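Local structure of beta-galactosidase/beta-glucuronidase (Faecalibacterium prausnitzii L2-6, 6MVF) at residues A151-Y156 against S300-K305; L306-G309 against E315-Y318; E450-Y455 against D471-E476. The protein binds flavin mononucleotide and, as a family 2 glycoside hydrolase, probably hydrolyses beta-linked glycosides such as glucuronides. One frame throughout, in Å; residues are numbered along the deposited sequence.

Contact 1: residues A151-Y156 against S300-K305; sequences ADFTFY and SRHQDK
Y156 and D304 make the direct polar link between the two loops: Y156 OH donates to D304 OD2 at 2.8 Å, meeting the lone pair of that oxygen that faces away from OD1. The two side chains cross at about a right angle, ring and carboxylate planes 63° apart, and Y156 CE2 also packs on D304 CB at 3.8 Å. The same OD2 takes the backbone N of G539, so a buried carboxylate oxygen is gripped by two donors.

A second meeting, of ring on ring, lies beside it. H302 CE1 comes over one face of F153, 3.8 Å from F153 CG, with ring planes at 38°, an oblique pairing. F155 CE1 lies over the opposite face, 4.0 Å above the ring plane, so both faces of F153 have an aromatic neighbour, each set toward the rim. Its CG stands between the backbone N and the carbonyl carbon (chi1 71°), which turns the ring into the path of the histidine.

Toward the partly exposed D152 the packing gives way to a water, which donates to D152 O at 2.8 Å and is hydrogen-bonded to H302 NE2 at 3.2 Å. The other nitrogen of H302, ND1, pairs with Y337 OH, so the imidazole is tied at both nitrogens while its carbon faces phenylalanine.

These residues join the sugar-binding domain to the loop leaving strand 292-300 of the TIM barrel, with strand 538-540 alongside both. A phenylalanine in place of Y156 would lack the hydroxyl and would probably leave D304 OD2 with G539 N alone of its two donors. Tyrosine, aspartate and histidine suit this interface because each offers carbon to pack and a polar end to bond, and the bonding of D304 OD2 is consistent with an ionised carboxylate.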
loop_
_atom_site.group_PDB
_atom_site.type_symbol
_atom_site.label_atom_id
_atom_site.label_comp_id
_atom_site.label_asym_id
_atom_site.label_seq_id
_atom_site.Cartn_x
_atom_site.Cartn_y
_atom_site.Cartn_z
ATOM N N ALA A 151 -17.410 27.444 -29.035
ATOM C CA ALA A 151 -18.052 26.446 -28.192
ATOM C C ALA A 151 -18.296 27.017 -26.803
ATOM O O ALA A 151 -17.675 27.997 -26.389
ATOM C CB ALA A 151 -17.215 25.166 -28.107
ATOM N N ASP A 152 -19.220 26.378 -26.091
ATOM C CA ASP A 152 -19.584 26.757 -24.728
ATOM C C ASP A 152 -18.741 25.967 -23.732
ATOM O O ASP A 152 -19.247 25.143 -22.976
ATOM C CB ASP A 152 -21.076 26.519 -24.499
ATOM C CG ASP A 152 -21.552 26.950 -23.105
ATOM O OD1 ASP A 152 -21.128 28.019 -22.635
ATOM O OD2 ASP A 152 -22.377 26.239 -22.490
ATOM N N PHE A 153 -17.431 26.196 -23.777
ATOM C CA PHE A 153 -16.511 25.627 -22.799
ATOM C C PHE A 153 -15.125 26.178 -23.065
ATOM O O PHE A 153 -14.774 26.497 -24.207
ATOM C CB PHE A 153 -16.485 24.073 -22.789
ATOM C CG PHE A 153 -15.830 23.432 -23.994
ATOM C CD1 PHE A 153 -16.556 23.179 -25.149
ATOM C CD2 PHE A 153 -14.500 23.033 -23.952
ATOM C CE1 PHE A 153 -15.963 22.564 -26.262
ATOM C CE2 PHE A 153 -13.895 22.419 -25.059
ATOM C CZ PHE A 153 -14.630 22.193 -26.219
ATOM N N THR A 154 -14.355 26.283 -21.988
ATOM C CA THR A 154 -13.026 26.879 -22.024
ATOM C C THR A 154 -12.005 25.975 -22.730
ATOM O O THR A 154 -11.982 24.754 -22.541
ATOM C CB THR A 154 -12.594 27.179 -20.588
ATOM O OG1 THR A 154 -13.589 28.002 -19.976
ATOM C CG2 THR A 154 -11.252 27.890 -20.544
ATOM N N PHE A 155 -11.157 26.597 -23.552
ATOM C CA PHE A 155 -10.052 25.918 -24.230
ATOM C C PHE A 155 -8.805 26.072 -23.373
ATOM O O PHE A 155 -7.914 26.875 -23.655
ATOM C CB PHE A 155 -9.798 26.500 -25.618
ATOM C CG PHE A 155 -11.009 26.598 -26.484
ATOM C CD1 PHE A 155 -12.149 25.843 -26.225
ATOM C CD2 PHE A 155 -11.003 27.440 -27.570
ATOM C CE1 PHE A 155 -13.265 25.949 -27.037
ATOM C CE2 PHE A 155 -12.104 27.549 -28.372
ATOM C CZ PHE A 155 -13.238 26.804 -28.113
ATOM N N TYR A 156 -8.746 25.289 -22.304
ATOM C CA TYR A 156 -7.605 25.330 -21.397
ATOM C C TYR A 156 -6.313 25.053 -22.155
ATOM O O TYR A 156 -6.193 24.028 -22.831
ATOM C CB TYR A 156 -7.793 24.299 -20.287
ATOM C CG TYR A 156 -9.058 24.432 -19.476
ATOM C CD1 TYR A 156 -9.156 25.367 -18.439
ATOM C CD2 TYR A 156 -10.152 23.596 -19.721
ATOM C CE1 TYR A 156 -10.315 25.481 -17.684
ATOM C CE2 TYR A 156 -11.316 23.702 -18.967
ATOM C CZ TYR A 156 -11.384 24.638 -17.947
ATOM O OH TYR A 156 -12.524 24.725 -17.199
ATOM N N SER A 300 -23.533 13.212 -20.080
ATOM C CA SER A 300 -22.305 13.689 -20.694
ATOM C C SER A 300 -21.361 14.138 -19.596
ATOM O O SER A 300 -21.780 14.377 -18.459
ATOM C CB SER A 300 -22.586 14.836 -21.662
ATOM O OG SER A 300 -23.372 14.372 -22.760
ATOM N N ARG A 301 -20.075 14.248 -19.942
ATOM C CA ARG A 301 -19.039 14.573 -18.965
ATOM C C ARG A 301 -17.949 15.375 -19.651
ATOM O O ARG A 301 -17.370 14.905 -20.632
ATOM C CB ARG A 301 -18.461 13.287 -18.346
ATOM C CG ARG A 301 -17.408 13.487 -17.247
ATOM C CD ARG A 301 -15.999 13.089 -17.699
ATOM N NE ARG A 301 -15.006 13.330 -16.652
ATOM C CZ ARG A 301 -13.691 13.137 -16.785
ATOM N NH1 ARG A 301 -13.180 12.697 -17.934
ATOM N NH2 ARG A 301 -12.878 13.365 -15.758
ATOM N N HIS A 302 -17.674 16.578 -19.144
ATOM C CA HIS A 302 -16.524 17.374 -19.557
ATOM C C HIS A 302 -15.304 17.007 -18.695
ATOM O O HIS A 302 -15.430 16.309 -17.684
ATOM C CB HIS A 302 -16.858 18.860 -19.457
ATOM C CG HIS A 302 -17.275 19.476 -20.752
ATOM N ND1 HIS A 302 -16.480 19.445 -21.877
ATOM C CD2 HIS A 302 -18.390 20.161 -21.097
ATOM C CE1 HIS A 302 -17.097 20.066 -22.866
ATOM N NE2 HIS A 302 -18.255 20.520 -22.417
ATOM N N GLN A 303 -14.103 17.472 -19.100
ATOM C CA GLN A 303 -12.864 16.983 -18.486
ATOM C C GLN A 303 -12.192 17.987 -17.524
ATOM O O GLN A 303 -10.968 17.992 -17.369
ATOM C CB GLN A 303 -11.885 16.532 -19.570
ATOM C CG GLN A 303 -11.213 17.636 -20.330
ATOM C CD GLN A 303 -10.214 17.116 -21.361
ATOM O OE1 GLN A 303 -9.835 15.949 -21.342
ATOM N NE2 GLN A 303 -9.785 17.993 -22.269
ATOM N N ASP A 304 -12.964 18.799 -16.812
ATOM C CA ASP A 304 -12.376 19.809 -15.951
ATOM C C ASP A 304 -12.866 19.629 -14.518
ATOM O O ASP A 304 -13.796 18.868 -14.249
ATOM C CB ASP A 304 -12.669 21.231 -16.477
ATOM C CG ASP A 304 -14.176 21.567 -16.557
ATOM O OD1 ASP A 304 -15.038 20.688 -16.326
ATOM O OD2 ASP A 304 -14.494 22.738 -16.855
ATOM N N LYS A 305 -12.216 20.332 -13.587
ATOM C CA LYS A 305 -12.558 20.242 -12.169
ATOM C C LYS A 305 -12.175 21.548 -11.493
ATOM O O LYS A 305 -11.257 22.232 -11.949
ATOM C CB LYS A 305 -11.842 19.067 -11.510
ATOM C CG LYS A 305 -12.472 18.555 -10.248
ATOM C CD LYS A 305 -11.769 17.249 -9.825
ATOM C CE LYS A 305 -12.285 16.751 -8.499
ATOM N NZ LYS A 305 -11.811 15.379 -8.174
HETATM O O HOH W 1 -19.617 22.735 -24.260
#

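Contact 2: residues L306-G309 against E315-Y318; sequences LYKG and EDHY
K308 and D316 both place CG beside the backbone N and anti to the carbonyl carbon (chi1 -77° and -66°), and from there they reach toward each other from opposite directions. The lysine chain runs extended through CD and CE and then bends at its last torsion, chi4 -145°, which delivers NZ to the carboxylate. K308 NZ donates at 2.7 Å to D316 OD2, which accepts the bond through its syn lone pair, on the side of OD1. D316 OD1 stands farther off, 3.3 Å from K308 NZ, so this salt bridge rests on one oxygen.

D316 has further partners. Its OD2 also accepts the backbone N of T313, just ahead of the helix, and its OD1 makes a salt bridge with K305 NZ. Two lysines and a main-chain N-H therefore surround one buried carboxylate; this setting, in the first turn of a helix, would be expected to favour its ionised form. A short acid suits the place because it can fold back to T313 while still facing the lysines.

The helix concerned, 314-327, is the crossing helix of the beta-alpha-beta unit that runs from strand 292-300 to the parallel strand 331-334 in the TIM barrel, and 306-309 belongs to the loop leading into it. Within that loop K308 and G309 together stand opposite the single residue K305, as in a classic beta bulge. The positive phi of G309 is a backbone shape that a residue without a side chain adopts easily. The long, flexible lysine next to it spans the gap from bulge to helix, whose nearest CA atoms, K308 and D316, are 10.4 Å apart. Earlier in the loop, L306 CD1 lies 3.6 Å above the ring plane of Y307, and Y307 OH is hydrogen-bonded to the carboxylate oxygen OE2 of E265 of the second subunit.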
loop_
_atom_site.group_PDB
_atom_site.type_symbol
_atom_site.label_atom_id
_atom_site.label_comp_id
_atom_site.label_asym_id
_atom_site.label_seq_id
_atom_site.Cartn_x
_atom_site.Cartn_y
_atom_site.Cartn_z
ATOM N N LEU A 306 -12.877 21.882 -10.400
ATOM C CA LEU A 306 -12.777 23.188 -9.747
ATOM C C LEU A 306 -11.343 23.660 -9.527
ATOM O O LEU A 306 -10.615 23.093 -8.707
ATOM C CB LEU A 306 -13.506 23.188 -8.404
ATOM C CG LEU A 306 -13.576 24.576 -7.737
ATOM C CD1 LEU A 306 -14.412 25.526 -8.560
ATOM C CD2 LEU A 306 -14.132 24.508 -6.329
ATOM N N TYR A 307 -10.956 24.713 -10.261
ATOM C CA TYR A 307 -9.652 25.389 -10.226
ATOM C C TYR A 307 -8.488 24.461 -10.535
ATOM O O TYR A 307 -7.345 24.758 -10.193
ATOM C CB TYR A 307 -9.432 26.127 -8.899
ATOM C CG TYR A 307 -10.542 27.117 -8.648
ATOM C CD1 TYR A 307 -10.953 27.985 -9.649
ATOM C CD2 TYR A 307 -11.227 27.137 -7.436
ATOM C CE1 TYR A 307 -11.987 28.869 -9.442
ATOM C CE2 TYR A 307 -12.252 28.017 -7.211
ATOM C CZ TYR A 307 -12.641 28.882 -8.220
ATOM O OH TYR A 307 -13.687 29.770 -8.003
ATOM N N LYS A 308 -8.742 23.360 -11.222
ATOM C CA LYS A 308 -7.687 22.566 -11.829
ATOM C C LYS A 308 -7.656 22.716 -13.338
ATOM O O LYS A 308 -6.792 22.102 -13.985
ATOM C CB LYS A 308 -7.859 21.078 -11.509
ATOM C CG LYS A 308 -7.471 20.637 -10.153
ATOM C CD LYS A 308 -7.802 19.173 -10.059
ATOM C CE LYS A 308 -7.322 18.592 -8.756
ATOM N NZ LYS A 308 -6.877 17.181 -8.961
ATOM N N GLY A 309 -8.596 23.471 -13.916
ATOM C CA GLY A 309 -8.768 23.452 -15.362
ATOM C C GLY A 309 -9.101 22.051 -15.821
ATOM O O GLY A 309 -9.862 21.328 -15.167
ATOM N N GLU A 315 -6.799 9.743 -10.468
ATOM C CA GLU A 315 -7.816 9.640 -9.424
ATOM C C GLU A 315 -9.016 10.504 -9.745
ATOM O O GLU A 315 -10.154 10.140 -9.421
ATOM C CB GLU A 315 -7.259 10.045 -8.058
ATOM C CG GLU A 315 -6.180 9.161 -7.521
ATOM C CD GLU A 315 -4.814 9.491 -8.102
ATOM O OE1 GLU A 315 -4.577 10.668 -8.493
ATOM O OE2 GLU A 315 -3.975 8.562 -8.165
ATOM N N ASP A 316 -8.787 11.661 -10.366
ATOM C CA ASP A 316 -9.911 12.499 -10.772
ATOM C C ASP A 316 -10.811 11.756 -11.748
ATOM O O ASP A 316 -12.039 11.764 -11.604
ATOM C CB ASP A 316 -9.419 13.806 -11.393
ATOM C CG ASP A 316 -8.687 14.687 -10.394
ATOM O OD1 ASP A 316 -9.107 14.760 -9.213
ATOM O OD2 ASP A 316 -7.668 15.304 -10.792
ATOM N N HIS A 317 -10.216 11.092 -12.735
ATOM C CA HIS A 317 -11.015 10.453 -13.771
ATOM C C HIS A 317 -11.842 9.312 -13.196
ATOM O O HIS A 317 -13.053 9.230 -13.441
ATOM C CB HIS A 317 -10.114 9.958 -14.902
ATOM C CG HIS A 317 -9.421 11.057 -15.642
ATOM N ND1 HIS A 317 -10.101 12.122 -16.202
ATOM C CD2 HIS A 317 -8.110 11.253 -15.927
ATOM C CE1 HIS A 317 -9.238 12.922 -16.800
ATOM N NE2 HIS A 317 -8.023 12.420 -16.648
ATOM N N TYR A 318 -11.208 8.435 -12.409
ATOM C CA TYR A 318 -11.923 7.317 -11.797
ATOM C C TYR A 318 -12.956 7.798 -10.792
ATOM O O TYR A 318 -14.006 7.170 -10.641
ATOM C CB TYR A 318 -10.932 6.338 -11.152
ATOM C CG TYR A 318 -10.343 5.350 -12.150
ATOM C CD1 TYR A 318 -9.299 5.712 -12.996
ATOM C CD2 TYR A 318 -10.847 4.064 -12.263
ATOM C CE1 TYR A 318 -8.757 4.805 -13.916
ATOM C CE2 TYR A 318 -10.321 3.151 -13.184
ATOM C CZ TYR A 318 -9.280 3.524 -14.005
ATOM O OH TYR A 318 -8.768 2.625 -14.917
#

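Contact 3: residues E450-Y455 against D471-E476; sequences ESYNHY and DKFHAE
Close to where Y452 meets F473, the buried E450 OE1 is gripped by two imidazoles, through H433 NE2 and H444 ND1, while E450 OE2 is bonded to the backbone N of R445. A long acid suits this place, since its carboxylate reaches the N-H donors that satisfy both of its oxygens. The contact belongs to a beta-alpha-beta crossover of the TIM barrel, in which strand 450-453, helix 466-476 and the parallel strand 482-487 follow one another and the helix covers the outside of the barrel.

Along the strand the side chains alternate. E450 and Y452 start out toward the helix, whereas N453 bonds S485 and N398, and S451 packs on W528 and S485. Y452 thus becomes the residue that meets the helix, answered by F473.

Their rings form an offset edge-to-face pair: the edge of Y452 is directed at the face of F473, with centroids 5.5 Å apart and planes at 69°. The side chains cross at about a right angle, and the closest approach is between Y452 CE1 and F473 CE2, at 3.8 Å. F473 CG lies anti to the backbone N (chi1 -179°), which carries the ring off the helix and over to the strand. L482, on the next strand, touches both side chains and continues the apolar layer between sheet and helix.

Tyrosine combines two roles here. Its ring carbons serve the packing, and its hydroxyl, buried with the rest of the residue, finds a partner in the main-chain oxygen of T437. Phenylalanine, with nothing polar to satisfy, suits the buried side of the helix. Beyond the ring carbons, Y452 OH lies 4.0 Å from F473 CE2, at the margin of the ring contact.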
loop_
_atom_site.group_PDB
_atom_site.type_symbol
_atom_site.label_atom_id
_atom_site.label_comp_id
_atom_site.label_asym_id
_atom_site.label_seq_id
_atom_site.Cartn_x
_atom_site.Cartn_y
_atom_site.Cartn_z
ATOM N N GLU A 450 -28.490 8.949 -34.767
ATOM C CA GLU A 450 -28.631 10.402 -34.788
ATOM C C GLU A 450 -29.227 10.868 -33.470
ATOM O O GLU A 450 -30.051 10.177 -32.867
ATOM C CB GLU A 450 -29.530 10.896 -35.937
ATOM C CG GLU A 450 -28.989 10.645 -37.338
ATOM C CD GLU A 450 -29.793 11.363 -38.429
ATOM O OE1 GLU A 450 -29.986 12.603 -38.328
ATOM O OE2 GLU A 450 -30.236 10.685 -39.389
ATOM N N SER A 451 -28.828 12.062 -33.046
ATOM C CA SER A 451 -29.373 12.616 -31.820
ATOM C C SER A 451 -29.554 14.125 -31.947
ATOM O O SER A 451 -28.865 14.799 -32.720
ATOM C CB SER A 451 -28.487 12.288 -30.607
ATOM O OG SER A 451 -28.626 10.930 -30.214
ATOM N N TYR A 452 -30.475 14.646 -31.148
ATOM C CA TYR A 452 -30.735 16.071 -31.077
ATOM C C TYR A 452 -30.376 16.626 -29.702
ATOM O O TYR A 452 -30.500 15.944 -28.677
ATOM C CB TYR A 452 -32.200 16.377 -31.382
ATOM C CG TYR A 452 -32.514 16.625 -32.836
ATOM C CD1 TYR A 452 -32.767 15.577 -33.695
ATOM C CD2 TYR A 452 -32.597 17.919 -33.340
ATOM C CE1 TYR A 452 -33.094 15.805 -35.027
ATOM C CE2 TYR A 452 -32.923 18.163 -34.670
ATOM C CZ TYR A 452 -33.173 17.096 -35.514
ATOM O OH TYR A 452 -33.491 17.309 -36.846
ATOM N N ASN A 453 -29.919 17.879 -29.705
ATOM C CA ASN A 453 -29.719 18.653 -28.490
ATOM C C ASN A 453 -30.948 19.549 -28.284
ATOM O O ASN A 453 -31.146 20.525 -29.021
ATOM C CB ASN A 453 -28.434 19.472 -28.596
ATOM C CG ASN A 453 -27.188 18.602 -28.694
ATOM O OD1 ASN A 453 -27.249 17.383 -28.547
ATOM N ND2 ASN A 453 -26.047 19.232 -28.927
ATOM N N HIS A 454 -31.774 19.233 -27.282
ATOM C CA HIS A 454 -32.988 19.995 -27.038
ATOM C C HIS A 454 -33.022 20.566 -25.628
ATOM O O HIS A 454 -32.609 19.911 -24.663
ATOM C CB HIS A 454 -34.221 19.139 -27.264
ATOM C CG HIS A 454 -34.569 18.982 -28.707
ATOM N ND1 HIS A 454 -34.699 20.059 -29.558
ATOM C CD2 HIS A 454 -34.789 17.877 -29.457
ATOM C CE1 HIS A 454 -34.984 19.623 -30.773
ATOM N NE2 HIS A 454 -35.049 18.303 -30.736
ATOM N N TYR A 455 -33.548 21.788 -25.516
ATOM C CA TYR A 455 -33.694 22.444 -24.224
ATOM C C TYR A 455 -35.074 23.079 -24.099
ATOM O O TYR A 455 -35.230 24.176 -23.551
ATOM C CB TYR A 455 -32.591 23.479 -24.002
ATOM C CG TYR A 455 -31.177 22.920 -23.938
ATOM C CD1 TYR A 455 -30.619 22.525 -22.717
ATOM C CD2 TYR A 455 -30.391 22.813 -25.085
ATOM C CE1 TYR A 455 -29.326 22.027 -22.636
ATOM C CE2 TYR A 455 -29.091 22.311 -25.015
ATOM C CZ TYR A 455 -28.568 21.917 -23.782
ATOM O OH TYR A 455 -27.288 21.435 -23.690
ATOM N N ASP A 471 -42.104 12.047 -30.023
ATOM C CA ASP A 471 -43.110 11.236 -30.699
ATOM C C ASP A 471 -43.310 11.673 -32.152
ATOM O O ASP A 471 -43.463 10.835 -33.047
ATOM C CB ASP A 471 -44.434 11.304 -29.939
ATOM C CG ASP A 471 -44.371 10.633 -28.578
ATOM O OD1 ASP A 471 -43.499 9.763 -28.369
ATOM O OD2 ASP A 471 -45.211 10.976 -27.713
ATOM N N LYS A 472 -43.283 12.978 -32.410
ATOM C CA LYS A 472 -43.575 13.467 -33.755
ATOM C C LYS A 472 -42.448 13.130 -34.721
ATOM O O LYS A 472 -42.688 12.599 -35.810
ATOM C CB LYS A 472 -43.833 14.978 -33.721
ATOM C CG LYS A 472 -44.290 15.563 -35.049
ATOM C CD LYS A 472 -44.308 17.085 -34.997
ATOM C CE LYS A 472 -44.801 17.672 -36.294
ATOM N NZ LYS A 472 -46.263 17.438 -36.410
ATOM N N PHE A 473 -41.208 13.436 -34.339
ATOM C CA PHE A 473 -40.075 13.111 -35.200
ATOM C C PHE A 473 -39.984 11.610 -35.447
ATOM O O PHE A 473 -39.671 11.171 -36.561
ATOM C CB PHE A 473 -38.789 13.649 -34.573
ATOM C CG PHE A 473 -37.569 13.383 -35.381
ATOM C CD1 PHE A 473 -36.930 12.139 -35.320
ATOM C CD2 PHE A 473 -37.037 14.376 -36.190
ATOM C CE1 PHE A 473 -35.799 11.889 -36.065
ATOM C CE2 PHE A 473 -35.898 14.139 -36.942
ATOM C CZ PHE A 473 -35.273 12.885 -36.878
ATOM N N HIS A 474 -40.249 10.808 -34.415
ATOM C CA HIS A 474 -40.218 9.358 -34.573
ATOM C C HIS A 474 -41.268 8.900 -35.577
ATOM O O HIS A 474 -41.011 8.008 -36.391
ATOM C CB HIS A 474 -40.422 8.685 -33.206
ATOM C CG HIS A 474 -40.337 7.181 -33.237
ATOM N ND1 HIS A 474 -39.299 6.496 -33.839
ATOM C CD2 HIS A 474 -41.159 6.231 -32.720
ATOM C CE1 HIS A 474 -39.488 5.196 -33.697
ATOM N NE2 HIS A 474 -40.611 5.007 -33.026
ATOM N N ALA A 475 -42.454 9.515 -35.543
ATOM C CA ALA A 475 -43.528 9.104 -36.444
ATOM C C ALA A 475 -43.232 9.523 -37.873
ATOM O O ALA A 475 -43.507 8.766 -38.810
ATOM C CB ALA A 475 -44.867 9.673 -35.979
ATOM N N GLU A 476 -42.633 10.700 -38.058
ATOM C CA GLU A 476 -42.285 11.189 -39.389
ATOM C C GLU A 476 -41.006 10.584 -39.949
ATOM O O GLU A 476 -40.748 10.732 -41.151
ATOM C CB GLU A 476 -42.118 12.704 -39.378
ATOM C CG GLU A 476 -43.423 13.463 -39.271
ATOM C CD GLU A 476 -43.196 14.948 -39.076
ATOM O OE1 GLU A 476 -44.183 15.667 -38.788
ATOM O OE2 GLU A 476 -42.024 15.388 -39.204
#

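Contacts 1, 2 and 3 come in series along the chain, without overlap. The first two are neighbours, their centres 12 Å apart: both draw on the stretch between strand 292-300 and helix 314-327, and they are joined through K305 with D316 and by Y156 and D304 packing on G309. Contact 3 is remote, its centre 26 Å from that of contact 1 and 34 Å from that of contact 2. All three involve the TIM barrel, whose curled sheet holds strands 292-300 and 450-453. Contacts 2 and 3 tie barrel helices to the loop or strand before them, whereas contact 1 fastens the sugar-binding domain onto the barrel.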